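Local atomic coordinates of putative oxidoreductase (Magnetospirillum magnetotacticum, PDB entry 3C1A), a protein that is a putative oxidoreductase, probably binding a nicotinamide dinucleotide through its Rossmann-fold domain, with a substrate not yet identified. Residues L169-L181 / L303-S315. Sequence-based numbering, arbitrary orientation.
Sequences LWDWGAHDVSMVL and LGLRVVRVLGACS
Ser-315 OG, near the chain's C-terminus, accepts a weak, bent bond from Trp-170 NE1 (3.1 Å, N-H...O 132°) and donates to Leu-311 O at 2.8 Å. Cys-314 N reaches that oxygen from the opposite face of the carbonyl plane, and CD2 of Leu-169 packs 3.4 Å from it. The indole lies against the helix, its six-membered ring covered by Leu-311 CB in a CH-pi contact, 3.6 Å from the centroid and almost on the ring normal, while CZ3 and CH2 meet Val-308 CG1. With an alanine here instead of Trp-170, Ser-315 OG would probably lose this donor and Leu-311 CB its aromatic partner. In this Gfo/Idh/MocA-type fold, helical segments 169-181 and 303-314 cross at 117° with knobs-into-holes packing, against the mixed sheet, where Val-177 touches Ile-222 and Cys-314 touches Ala-193. Leu-311 fits among Trp-170, Gly-173, Ala-174 and Val-177. Val-307 sits among Ala-174, Val-177, Ser-178 and Leu-181, with CG1 3.8 Å from Ala-174 CA and CG2 against Ser-178 CA. Leu-181, its CG anti to the carbonyl carbon (chi1 -56°), enters the hole of Leu-303, Arg-306, Val-307 and Val-310, CD1 3.8 Å from Val-307 N and over one guanidinium face of Arg-306, which salt-bridges Asp-187; a water joins Arg-306 NH1 to Leu-181 O.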
ATOM      1  N   LEU A 169     -10.035  -9.073  -0.726  1.00 13.12           N
ATOM      2  CA  LEU A 169      -8.830  -9.698  -1.334  1.00 14.61           C
ATOM      3  C   LEU A 169      -7.969  -8.595  -1.975  1.00 14.58           C
ATOM      4  O   LEU A 169      -6.756  -8.544  -1.788  1.00 15.58           O
ATOM      5  CB  LEU A 169      -9.227 -10.760  -2.383  1.00 15.68           C
ATOM      6  CG  LEU A 169      -8.160 -11.708  -2.961  1.00 19.60           C
ATOM      7  CD1 LEU A 169      -8.668 -13.185  -2.980  1.00 22.74           C
ATOM      8  CD2 LEU A 169      -7.679 -11.269  -4.337  1.00 24.09           C
ATOM      9  N   TRP A 170      -8.614  -7.691  -2.700  1.00 14.97           N
ATOM     10  CA  TRP A 170      -7.903  -6.641  -3.426  1.00 13.50           C
ATOM     11  C   TRP A 170      -7.471  -5.558  -2.493  1.00 17.02           C
ATOM     12  O   TRP A 170      -6.302  -5.192  -2.481  1.00 15.72           O
ATOM     13  CB  TRP A 170      -8.777  -6.049  -4.517  1.00 15.49           C
ATOM     14  CG  TRP A 170      -8.843  -6.981  -5.684  1.00 14.56           C
ATOM     15  CD1 TRP A 170      -9.627  -8.082  -5.810  1.00 18.82           C
ATOM     16  CD2 TRP A 170      -8.022  -6.927  -6.847  1.00 14.65           C
ATOM     17  NE1 TRP A 170      -9.376  -8.707  -7.004  1.00 18.01           N
ATOM     18  CE2 TRP A 170      -8.388  -8.022  -7.664  1.00 17.78           C
ATOM     19  CE3 TRP A 170      -7.024  -6.061  -7.284  1.00 16.41           C
ATOM     20  CZ2 TRP A 170      -7.796  -8.257  -8.898  1.00 14.72           C
ATOM     21  CZ3 TRP A 170      -6.428  -6.305  -8.506  1.00 13.44           C
ATOM     22  CH2 TRP A 170      -6.820  -7.384  -9.298  1.00 15.99           C
ATOM     23  N   ASP A 171      -8.423  -5.040  -1.743  1.00 17.81           N
ATOM     24  CA  ASP A 171      -8.205  -3.893  -0.869  1.00 19.13           C
ATOM     25  C   ASP A 171      -7.181  -4.214   0.228  1.00 21.12           C
ATOM     26  O   ASP A 171      -6.131  -3.588   0.287  1.00 24.12           O
ATOM     27  CB  ASP A 171      -9.561  -3.445  -0.321  1.00 21.35           C
ATOM     28  CG  ASP A 171      -9.505  -2.205   0.545  1.00 26.78           C
ATOM     29  OD1 ASP A 171      -8.490  -1.468   0.581  1.00 33.03           O
ATOM     30  OD2 ASP A 171     -10.536  -1.961   1.206  1.00 33.78           O
ATOM     31  N   TRP A 172      -7.466  -5.194   1.081  1.00 16.92           N
ATOM     32  CA  TRP A 172      -6.503  -5.587   2.111  1.00 15.23           C
ATOM     33  C   TRP A 172      -5.364  -6.388   1.521  1.00 11.96           C
ATOM     34  O   TRP A 172      -4.252  -6.247   1.933  1.00 12.99           O
ATOM     35  CB  TRP A 172      -7.165  -6.428   3.208  1.00 14.81           C
ATOM     36  CG  TRP A 172      -8.311  -5.778   3.932  1.00 14.45           C
ATOM     37  CD1 TRP A 172      -9.034  -4.669   3.550  1.00 20.43           C
ATOM     38  CD2 TRP A 172      -8.906  -6.234   5.158  1.00 16.94           C
ATOM     39  NE1 TRP A 172     -10.019  -4.404   4.483  1.00 20.37           N
ATOM     40  CE2 TRP A 172      -9.965  -5.349   5.471  1.00 18.42           C
ATOM     41  CE3 TRP A 172      -8.632  -7.280   6.033  1.00 11.51           C
ATOM     42  CZ2 TRP A 172     -10.742  -5.496   6.615  1.00 20.38           C
ATOM     43  CZ3 TRP A 172      -9.414  -7.427   7.148  1.00  9.02           C
ATOM     44  CH2 TRP A 172     -10.467  -6.560   7.419  1.00 12.99           C
ATOM     45  N   GLY A 173      -5.643  -7.241   0.537  1.00 11.37           N
ATOM     46  CA  GLY A 173      -4.597  -8.101  -0.030  1.00 11.37           C
ATOM     47  C   GLY A 173      -3.442  -7.365  -0.697  1.00  8.23           C
ATOM     48  O   GLY A 173      -2.290  -7.775  -0.562  1.00 10.37           O
ATOM     49  N   ALA A 174      -3.732  -6.267  -1.396  1.00 10.83           N
ATOM     50  CA  ALA A 174      -2.685  -5.483  -2.041  1.00 11.01           C
ATOM     51  C   ALA A 174      -1.688  -4.992  -0.970  1.00 12.04           C
ATOM     52  O   ALA A 174      -0.486  -4.912  -1.191  1.00 13.75           O
ATOM     53  CB  ALA A 174      -3.298  -4.287  -2.865  1.00  7.57           C
ATOM     54  N   HIS A 175      -2.179  -4.739   0.212  1.00 15.67           N
ATOM     55  CA  HIS A 175      -1.296  -4.237   1.284  1.00  9.44           C
ATOM     56  C   HIS A 175      -0.232  -5.323   1.664  1.00 15.65           C
ATOM     57  O   HIS A 175       0.980  -5.054   1.755  1.00 17.73           O
ATOM     58  CB  HIS A 175      -2.152  -3.837   2.454  1.00 18.39           C
ATOM     59  CG  HIS A 175      -1.381  -3.281   3.595  1.00 13.44           C
ATOM     60  ND1 HIS A 175      -0.656  -2.116   3.499  1.00 27.84           N
ATOM     61  CD2 HIS A 175      -1.199  -3.742   4.858  1.00 31.37           C
ATOM     62  CE1 HIS A 175      -0.067  -1.873   4.665  1.00 29.03           C
ATOM     63  NE2 HIS A 175      -0.372  -2.852   5.504  1.00 20.20           N
ATOM     64  N   ASP A 176      -0.683  -6.568   1.801  1.00 16.15           N
ATOM     65  CA  ASP A 176       0.207  -7.672   2.192  1.00 15.04           C
ATOM     66  C   ASP A 176       0.912  -8.327   0.994  1.00  9.90           C
ATOM     67  O   ASP A 176       2.013  -8.801   1.142  1.00 12.41           O
ATOM     68  CB  ASP A 176      -0.559  -8.685   3.063  1.00 15.13           C
ATOM     69  CG  ASP A 176      -1.144  -8.039   4.324  1.00 23.44           C
ATOM     70  OD1 ASP A 176      -0.494  -7.136   4.889  1.00 30.67           O
ATOM     71  OD2 ASP A 176      -2.263  -8.389   4.737  1.00 30.27           O
ATOM     72  N   VAL A 177       0.304  -8.367  -0.180  1.00 10.30           N
ATOM     73  CA  VAL A 177       1.012  -8.890  -1.329  1.00 10.33           C
ATOM     74  C   VAL A 177       2.261  -8.038  -1.677  1.00 11.41           C
ATOM     75  O   VAL A 177       3.358  -8.593  -1.940  1.00 11.44           O
ATOM     76  CB  VAL A 177       0.076  -9.099  -2.544  1.00 11.40           C
ATOM     77  CG1 VAL A 177       0.890  -9.462  -3.734  1.00  8.94           C
ATOM     78  CG2 VAL A 177      -0.969 -10.128  -2.191  1.00 10.86           C
ATOM     79  N   SER A 178       2.133  -6.704  -1.562  1.00 12.25           N
ATOM     80  CA  SER A 178       3.255  -5.780  -1.781  1.00 11.97           C
ATOM     81  C   SER A 178       4.434  -6.100  -0.864  1.00 12.12           C
ATOM     82  O   SER A 178       5.599  -6.044  -1.282  1.00  9.34           O
ATOM     83  CB  SER A 178       2.821  -4.310  -1.589  1.00 11.95           C
ATOM     84  OG  SER A 178       2.306  -4.053  -0.302  1.00 14.34           O
HETATM   85  N   MSE A 179       4.120  -6.433   0.379  0.50 10.77           N
HETATM   86  CA  MSE A 179       5.127  -6.738   1.388  0.50 10.05           C
HETATM   87  C   MSE A 179       5.861  -8.044   1.029  0.50  8.50           C
HETATM   88  O   MSE A 179       7.101  -8.086   1.007  0.50  9.22           O
HETATM   89  CB  MSE A 179       4.457  -6.796   2.758  0.50  8.97           C
HETATM   90  CG  MSE A 179       5.368  -7.133   3.899  0.50 13.30           C
HETATM   91 SE   MSE A 179       5.565  -9.052   4.184  0.37  2.00          SE
HETATM   92  CE  MSE A 179       3.843  -9.414   4.871  0.50  2.00           C
ATOM     93  N   VAL A 180       5.107  -9.079   0.671  1.00 10.98           N
ATOM     94  CA  VAL A 180       5.695 -10.367   0.298  1.00  9.57           C
ATOM     95  C   VAL A 180       6.591 -10.278  -0.956  1.00 11.37           C
ATOM     96  O   VAL A 180       7.746 -10.697  -0.920  1.00 11.78           O
ATOM     97  CB  VAL A 180       4.627 -11.450   0.181  1.00 11.84           C
ATOM     98  CG1 VAL A 180       5.244 -12.761  -0.229  1.00 12.89           C
ATOM     99  CG2 VAL A 180       3.913 -11.667   1.551  1.00 10.76           C
ATOM    100  N   LEU A 181       6.087  -9.679  -2.028  1.00 10.62           N
ATOM    101  CA  LEU A 181       6.897  -9.415  -3.228  1.00 10.80           C
ATOM    102  C   LEU A 181       8.123  -8.537  -2.967  1.00 11.08           C
ATOM    103  O   LEU A 181       9.205  -8.798  -3.524  1.00 14.87           O
ATOM    104  CB  LEU A 181       6.064  -8.830  -4.354  1.00 11.80           C
ATOM    105  CG  LEU A 181       4.814  -9.561  -4.877  1.00 16.51           C
ATOM    106  CD1 LEU A 181       4.156  -8.819  -6.079  1.00 14.36           C
ATOM    107  CD2 LEU A 181       5.087 -10.997  -5.266  1.00 18.66           C
ATOM    108  N   LEU A 303       6.051  -2.617  -9.243  1.00 12.93           N
ATOM    109  CA  LEU A 303       5.590  -3.418  -8.131  1.00 13.65           C
ATOM    110  C   LEU A 303       4.074  -3.408  -8.018  1.00 14.93           C
ATOM    111  O   LEU A 303       3.500  -4.448  -7.763  1.00 13.94           O
ATOM    112  CB  LEU A 303       6.217  -2.955  -6.820  1.00 13.86           C
ATOM    113  CG  LEU A 303       5.935  -3.790  -5.563  1.00 18.17           C
ATOM    114  CD1 LEU A 303       6.401  -5.214  -5.702  1.00 13.81           C
ATOM    115  CD2 LEU A 303       6.589  -3.150  -4.314  1.00 13.52           C
ATOM    116  N   GLY A 304       3.435  -2.253  -8.225  1.00 13.11           N
ATOM    117  CA  GLY A 304       1.966  -2.166  -8.222  1.00 10.71           C
ATOM    118  C   GLY A 304       1.371  -3.068  -9.287  1.00 14.10           C
ATOM    119  O   GLY A 304       0.359  -3.757  -9.057  1.00 11.57           O
ATOM    120  N   LEU A 305       2.012  -3.086 -10.446  1.00 10.64           N
ATOM    121  CA  LEU A 305       1.547  -3.966 -11.522  1.00 12.53           C
ATOM    122  C   LEU A 305       1.655  -5.459 -11.122  1.00 10.83           C
ATOM    123  O   LEU A 305       0.721  -6.263 -11.355  1.00 14.53           O
ATOM    124  CB  LEU A 305       2.292  -3.652 -12.818  1.00 10.97           C
ATOM    125  CG  LEU A 305       2.189  -4.647 -13.987  1.00 14.17           C
ATOM    126  CD1 LEU A 305       0.754  -4.930 -14.419  1.00 19.95           C
ATOM    127  CD2 LEU A 305       2.956  -4.075 -15.130  1.00 22.28           C
ATOM    128  N   ARG A 306       2.776  -5.825 -10.532  1.00 12.32           N
ATOM    129  CA  ARG A 306       3.022  -7.220 -10.151  1.00 14.13           C
ATOM    130  C   ARG A 306       2.035  -7.656  -9.055  1.00 13.22           C
ATOM    131  O   ARG A 306       1.600  -8.801  -9.052  1.00 13.73           O
ATOM    132  CB  ARG A 306       4.459  -7.403  -9.681  1.00 14.79           C
ATOM    133  CG  ARG A 306       5.493  -7.173 -10.769  1.00 15.02           C
ATOM    134  CD  ARG A 306       6.885  -6.957 -10.171  1.00 16.86           C
ATOM    135  NE  ARG A 306       7.237  -8.035  -9.266  1.00 12.95           N
ATOM    136  CZ  ARG A 306       8.064  -7.945  -8.232  1.00 18.44           C
ATOM    137  NH1 ARG A 306       8.726  -6.826  -7.998  1.00 17.93           N
ATOM    138  NH2 ARG A 306       8.284  -9.005  -7.466  1.00 24.72           N
ATOM    139  N   VAL A 307       1.719  -6.742  -8.125  1.00 11.19           N
ATOM    140  CA  VAL A 307       0.690  -6.980  -7.067  1.00 10.56           C
ATOM    141  C   VAL A 307      -0.671  -7.237  -7.709  1.00 10.77           C
ATOM    142  O   VAL A 307      -1.394  -8.134  -7.259  1.00  8.49           O
ATOM    143  CB  VAL A 307       0.522  -5.789  -6.147  1.00  5.21           C
ATOM    144  CG1 VAL A 307      -0.706  -5.947  -5.262  1.00 10.82           C
ATOM    145  CG2 VAL A 307       1.863  -5.521  -5.305  1.00  5.17           C
ATOM    146  N   VAL A 308      -1.034  -6.408  -8.699  1.00 12.56           N
ATOM    147  CA  VAL A 308      -2.296  -6.592  -9.444  1.00 13.53           C
ATOM    148  C   VAL A 308      -2.349  -7.946 -10.145  1.00 16.21           C
ATOM    149  O   VAL A 308      -3.419  -8.611 -10.215  1.00 12.78           O
ATOM    150  CB  VAL A 308      -2.567  -5.449 -10.465  1.00 14.90           C
ATOM    151  CG1 VAL A 308      -3.716  -5.811 -11.457  1.00  9.44           C
ATOM    152  CG2 VAL A 308      -2.950  -4.153  -9.773  1.00  7.74           C
ATOM    153  N   ARG A 309      -1.206  -8.387 -10.644  1.00 15.93           N
ATOM    154  CA  ARG A 309      -1.150  -9.695 -11.327  1.00 16.96           C
ATOM    155  C   ARG A 309      -1.458 -10.831 -10.360  1.00 14.50           C
ATOM    156  O   ARG A 309      -2.250 -11.708 -10.643  1.00 15.37           O
ATOM    157  CB  ARG A 309       0.207  -9.917 -12.003  1.00 18.11           C
ATOM    158  CG  ARG A 309       0.251 -11.263 -12.734  1.00 23.80           C
ATOM    159  CD  ARG A 309       1.517 -11.490 -13.520  1.00 25.92           C
ATOM    160  NE  ARG A 309       1.682 -10.508 -14.577  1.00 27.27           N
ATOM    161  CZ  ARG A 309       2.575  -9.526 -14.557  1.00 29.36           C
ATOM    162  NH1 ARG A 309       3.400  -9.376 -13.530  1.00 29.07           N
ATOM    163  NH2 ARG A 309       2.647  -8.685 -15.575  1.00 36.88           N
ATOM    164  N   VAL A 310      -0.869 -10.783  -9.182  1.00 14.98           N
ATOM    165  CA  VAL A 310      -1.059 -11.822  -8.195  1.00 16.39           C
ATOM    166  C   VAL A 310      -2.509 -11.789  -7.680  1.00 17.01           C
ATOM    167  O   VAL A 310      -3.114 -12.827  -7.447  1.00 16.95           O
ATOM    168  CB  VAL A 310      -0.109 -11.618  -6.975  1.00 15.21           C
ATOM    169  CG1 VAL A 310      -0.466 -12.575  -5.844  1.00 15.60           C
ATOM    170  CG2 VAL A 310       1.349 -11.754  -7.361  1.00 12.48           C
ATOM    171  N   LEU A 311      -3.053 -10.593  -7.448  1.00 16.54           N
ATOM    172  CA  LEU A 311      -4.395 -10.511  -6.893  1.00 15.90           C
ATOM    173  C   LEU A 311      -5.405 -11.114  -7.857  1.00 16.29           C
ATOM    174  O   LEU A 311      -6.309 -11.848  -7.431  1.00 18.12           O
ATOM    175  CB  LEU A 311      -4.749  -9.082  -6.559  1.00 13.98           C
ATOM    176  CG  LEU A 311      -3.970  -8.548  -5.364  1.00 10.31           C
ATOM    177  CD1 LEU A 311      -4.292  -7.111  -5.211  1.00  9.20           C
ATOM    178  CD2 LEU A 311      -4.350  -9.381  -4.133  1.00 13.71           C
ATOM    179  N   GLY A 312      -5.235 -10.826  -9.145  1.00 17.65           N
ATOM    180  CA  GLY A 312      -6.071 -11.425 -10.185  1.00 19.83           C
ATOM    181  C   GLY A 312      -5.956 -12.941 -10.271  1.00 22.88           C
ATOM    182  O   GLY A 312      -6.962 -13.613 -10.525  1.00 24.87           O
ATOM    183  N   ALA A 313      -4.752 -13.477 -10.033  1.00 23.03           N
ATOM    184  CA  ALA A 313      -4.532 -14.939  -9.926  1.00 25.28           C
ATOM    185  C   ALA A 313      -5.236 -15.612  -8.726  1.00 25.26           C
ATOM    186  O   ALA A 313      -5.430 -16.815  -8.731  1.00 28.01           O
ATOM    187  CB  ALA A 313      -3.035 -15.249  -9.881  1.00 25.80           C
ATOM    188  N   CYS A 314      -5.581 -14.838  -7.702  1.00 25.26           N
ATOM    189  CA  CYS A 314      -6.260 -15.345  -6.504  1.00 26.52           C
ATOM    190  C   CYS A 314      -7.765 -15.136  -6.562  1.00 29.52           C
ATOM    191  O   CYS A 314      -8.499 -15.673  -5.741  1.00 30.86           O
ATOM    192  CB  CYS A 314      -5.737 -14.613  -5.273  1.00 23.82           C
ATOM    193  SG  CYS A 314      -4.029 -14.922  -4.885  1.00 31.30           S
ATOM    194  N   SER A 315      -8.226 -14.320  -7.502  1.00 33.07           N
ATOM    195  CA  SER A 315      -9.642 -13.995  -7.610  1.00 37.27           C
ATOM    196  C   SER A 315     -10.373 -15.125  -8.303  1.00 40.73           C
ATOM    197  O   SER A 315     -11.609 -15.096  -8.413  1.00 43.60           O
ATOM    198  CB  SER A 315      -9.845 -12.715  -8.427  1.00 37.92           C
ATOM    199  OG  SER A 315      -9.057 -11.653  -7.935  1.00 34.92           O
ATOM    200  OXT SER A 315      -9.726 -16.062  -8.788  1.00 44.34           O
TER
HETATM  201  O   HOH W   1      10.341  -7.680  -5.508  1.00 20.29           O